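Local coordinates for aminomethyltransferase (PDB 3GIR), which belongs to the aminomethyltransferase family, combining a folate-binding-type domain with a C-terminal barrel domain, at residues 204-212 and 220-228. Sequence-based numbering, arbitrary orientation.
Sequences PQQDWFITR and GFEIALPIG
Phe209 and Ala224 face each other as an antiparallel hydrogen-bonded pair, Phe209 N to Ala224 O and Ala224 N to Phe209 O both measuring 2.9 Å. Thr211 and Glu222 form a second hydrogen-bonded pair, N to O in both directions, and Ile210 with Ile223 forms the non-hydrogen-bonded pair between them; the strands run almost exactly antiparallel. A water spans the carbonyl oxygens of Phe209 and Glu222, its bond to the latter weak. These strands, 209-211 and 220-225, make a beta hairpin inside a mixed sheet of the folate-binding-type domain: strand 201-202 flanks the first and strand 173-178 the second.

On the face bearing Ile210 and Ile223, the two isoleucines lie side by side, CG1 of Ile210 4.0 Å from CG2 of Ile223. The same CG2 meets the Trp208 indole obliquely, while Leu225 CD1 sits over the six-membered ring, 3.8 Å from its centroid and 26° off the normal, a CH-pi contact. Leu225 reaches this ring with CG placed between backbone N and carbonyl carbon (chi1 75°). Leu233 of helix 227-238 packs against Trp208, Ile223 and Leu225.

The opposite face carries Phe209, Ala224, Thr211 and Glu222. A second water joins Thr211 OG1 to Glu222 OE1, 2.7 Å and 2.8 Å away respectively; Thr211 OG1 is also hydrogen-bonded to Ser213 OG.

Toward the hairpin loop, Phe221 CZ lies 3.5 Å above the Arg212 guanidinium plane, but the two planes are 41° apart, too inclined for a parallel stack. Arg212 NH2 forms a salt bridge with Asp219, and NH1 donates a hydrogen bond to the carbonyl oxygen of Leu196.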
loop_
_atom_site.group_PDB
_atom_site.type_symbol
_atom_site.label_atom_id
_atom_site.label_comp_id
_atom_site.label_asym_id
_atom_site.label_seq_id
_atom_site.Cartn_x
_atom_site.Cartn_y
_atom_site.Cartn_z
ATOM N N PRO A 204 19.559 -10.368 2.380
ATOM C CA PRO A 204 21.040 -10.108 2.585
ATOM C C PRO A 204 21.665 -10.861 3.748
ATOM O O PRO A 204 22.903 -10.909 3.823
ATOM C CB PRO A 204 21.063 -8.622 2.866
ATOM C CG PRO A 204 19.786 -8.355 3.531
ATOM C CD PRO A 204 18.754 -9.211 2.813
ATOM N N GLN A 205 20.832 -11.377 4.648
ATOM C CA GLN A 205 21.237 -12.172 5.785
ATOM C C GLN A 205 20.059 -13.055 6.140
ATOM O O GLN A 205 18.930 -12.745 5.839
ATOM C CB GLN A 205 21.634 -11.259 6.956
ATOM C CG GLN A 205 21.779 -11.863 8.333
ATOM C CD GLN A 205 22.906 -12.877 8.417
ATOM O OE1 GLN A 205 23.095 -13.710 7.505
ATOM N NE2 GLN A 205 23.627 -12.832 9.489
ATOM N N GLN A 206 20.315 -14.174 6.756
ATOM C CA GLN A 206 19.292 -14.982 7.317
ATOM C C GLN A 206 18.196 -14.164 8.071
ATOM O O GLN A 206 18.505 -13.376 8.933
ATOM C CB GLN A 206 19.933 -16.015 8.254
ATOM C CG GLN A 206 18.980 -16.988 8.828
ATOM C CD GLN A 206 18.551 -18.065 7.809
ATOM O OE1 GLN A 206 19.326 -18.464 6.930
ATOM N NE2 GLN A 206 17.279 -18.466 7.884
ATOM N N ASP A 207 16.944 -14.408 7.728
ATOM C CA ASP A 207 15.775 -13.768 8.335
ATOM C C ASP A 207 15.643 -12.248 8.017
ATOM O O ASP A 207 14.769 -11.604 8.573
ATOM C CB ASP A 207 15.691 -14.028 9.843
ATOM C CG ASP A 207 15.389 -15.525 10.183
ATOM O OD1 ASP A 207 15.021 -16.295 9.293
ATOM O OD2 ASP A 207 15.449 -15.891 11.370
ATOM N N TRP A 208 16.459 -11.719 7.116
ATOM C CA TRP A 208 16.315 -10.333 6.701
ATOM C C TRP A 208 15.712 -10.376 5.286
ATOM O O TRP A 208 15.952 -11.304 4.526
ATOM C CB TRP A 208 17.667 -9.602 6.601
ATOM C CG TRP A 208 18.263 -9.148 7.863
ATOM C CD1 TRP A 208 18.560 -9.897 8.913
ATOM C CD2 TRP A 208 18.793 -7.837 8.114
ATOM N NE1 TRP A 208 19.157 -9.124 9.888
ATOM C CE2 TRP A 208 19.292 -7.853 9.426
ATOM C CE3 TRP A 208 18.759 -6.636 7.417
ATOM C CZ2 TRP A 208 19.866 -6.722 10.007
ATOM C CZ3 TRP A 208 19.325 -5.509 7.995
ATOM C CH2 TRP A 208 19.860 -5.580 9.281
ATOM N N PHE A 209 14.917 -9.362 4.930
ATOM C CA PHE A 209 14.321 -9.267 3.579
ATOM C C PHE A 209 14.345 -7.816 3.184
ATOM O O PHE A 209 13.813 -6.994 3.931
ATOM C CB PHE A 209 12.896 -9.865 3.657
ATOM C CG PHE A 209 12.050 -9.721 2.433
ATOM C CD1 PHE A 209 12.477 -10.126 1.207
ATOM C CD2 PHE A 209 10.767 -9.176 2.539
ATOM C CE1 PHE A 209 11.655 -10.003 0.058
ATOM C CE2 PHE A 209 9.932 -9.093 1.429
ATOM C CZ PHE A 209 10.416 -9.464 0.167
ATOM N N ILE A 210 14.990 -7.445 2.059
ATOM C CA ILE A 210 15.027 -6.071 1.625
ATOM C C ILE A 210 14.449 -6.002 0.238
ATOM O O ILE A 210 14.828 -6.805 -0.641
ATOM C CB ILE A 210 16.459 -5.497 1.611
ATOM C CG1 ILE A 210 16.990 -5.499 3.066
ATOM C CG2 ILE A 210 16.531 -4.104 0.939
ATOM C CD1 ILE A 210 18.449 -4.926 3.209
ATOM N N THR A 211 13.566 -5.031 0.034
ATOM C CA THR A 211 12.957 -4.771 -1.271
ATOM C C THR A 211 13.155 -3.303 -1.658
ATOM O O THR A 211 13.266 -2.431 -0.784
ATOM C CB THR A 211 11.452 -5.121 -1.346
ATOM O OG1 THR A 211 10.739 -4.287 -0.392
ATOM C CG2 THR A 211 11.134 -6.635 -1.091
ATOM N N ARG A 212 13.268 -3.041 -2.959
ATOM C CA ARG A 212 13.300 -1.683 -3.468
ATOM C C ARG A 212 11.874 -1.357 -3.898
ATOM O O ARG A 212 11.430 -1.634 -5.002
ATOM C CB ARG A 212 14.328 -1.526 -4.604
ATOM C CG ARG A 212 14.561 -0.094 -4.977
ATOM C CD ARG A 212 15.809 0.126 -5.867
ATOM N NE ARG A 212 16.331 1.424 -5.765
ATOM C CZ ARG A 212 17.606 1.737 -5.974
ATOM N NH1 ARG A 212 18.476 0.783 -6.280
ATOM N NH2 ARG A 212 18.013 2.945 -5.823
ATOM N N GLY A 220 13.067 4.145 -2.853
ATOM C CA GLY A 220 13.013 3.734 -1.467
ATOM C C GLY A 220 13.135 2.249 -1.331
ATOM O O GLY A 220 13.084 1.491 -2.316
ATOM N N PHE A 221 13.189 1.843 -0.064
ATOM C CA PHE A 221 13.424 0.510 0.339
ATOM C C PHE A 221 12.501 0.137 1.466
ATOM O O PHE A 221 12.080 1.021 2.217
ATOM C CB PHE A 221 14.897 0.255 0.757
ATOM C CG PHE A 221 15.873 0.557 -0.343
ATOM C CD1 PHE A 221 16.312 -0.454 -1.186
ATOM C CD2 PHE A 221 16.272 1.858 -0.555
ATOM C CE1 PHE A 221 17.211 -0.128 -2.198
ATOM C CE2 PHE A 221 17.106 2.150 -1.611
ATOM C CZ PHE A 221 17.546 1.168 -2.381
ATOM N N GLU A 222 12.252 -1.160 1.605
ATOM C CA GLU A 222 11.627 -1.720 2.828
ATOM C C GLU A 222 12.581 -2.782 3.363
ATOM O O GLU A 222 13.108 -3.623 2.575
ATOM C CB GLU A 222 10.281 -2.303 2.548
ATOM C CG GLU A 222 9.250 -1.299 2.093
ATOM C CD GLU A 222 7.830 -1.919 2.018
ATOM O OE1 GLU A 222 7.620 -3.177 2.202
ATOM O OE2 GLU A 222 6.940 -1.109 1.776
ATOM N N ILE A 223 12.769 -2.770 4.670
ATOM C CA ILE A 223 13.683 -3.706 5.344
ATOM C C ILE A 223 12.904 -4.447 6.444
ATOM O O ILE A 223 12.379 -3.806 7.338
ATOM C CB ILE A 223 14.885 -2.990 5.949
ATOM C CG1 ILE A 223 15.588 -2.087 4.937
ATOM C CG2 ILE A 223 15.873 -4.007 6.637
ATOM C CD1 ILE A 223 16.645 -1.055 5.575
ATOM N N ALA A 224 12.861 -5.785 6.381
ATOM C CA ALA A 224 12.207 -6.634 7.340
ATOM C C ALA A 224 13.297 -7.416 8.041
ATOM O O ALA A 224 14.195 -7.947 7.379
ATOM C CB ALA A 224 11.185 -7.601 6.677
ATOM N N LEU A 225 13.256 -7.431 9.349
ATOM C CA LEU A 225 14.298 -8.125 10.118
ATOM C C LEU A 225 13.754 -8.592 11.439
ATOM O O LEU A 225 12.738 -8.163 11.917
ATOM C CB LEU A 225 15.534 -7.211 10.322
ATOM C CG LEU A 225 15.476 -6.070 11.337
ATOM C CD1 LEU A 225 16.963 -5.481 11.448
ATOM C CD2 LEU A 225 14.475 -4.970 10.930
ATOM N N PRO A 226 14.483 -9.531 12.091
ATOM C CA PRO A 226 14.052 -9.978 13.375
ATOM C C PRO A 226 13.914 -8.846 14.378
ATOM O O PRO A 226 14.652 -7.865 14.340
ATOM C CB PRO A 226 15.190 -10.952 13.798
ATOM C CG PRO A 226 15.755 -11.373 12.531
ATOM C CD PRO A 226 15.720 -10.192 11.647
ATOM N N ILE A 227 12.982 -8.987 15.276
ATOM C CA ILE A 227 12.670 -7.984 16.298
ATOM C C ILE A 227 13.875 -7.621 17.182
ATOM O O ILE A 227 14.111 -6.441 17.417
ATOM C CB ILE A 227 11.401 -8.329 17.107
ATOM C CG1 ILE A 227 10.170 -8.286 16.183
ATOM C CG2 ILE A 227 11.255 -7.469 18.363
ATOM C CD1 ILE A 227 8.948 -8.913 16.848
ATOM N N GLY A 228 14.687 -8.608 17.534
ATOM C CA GLY A 228 15.860 -8.311 18.378
ATOM C C GLY A 228 16.976 -7.542 17.736
ATOM O O GLY A 228 17.871 -7.023 18.443
HETATM O O HOH W 1 11.179 -5.899 2.979
HETATM O O HOH W 2 9.086 -5.469 1.408
#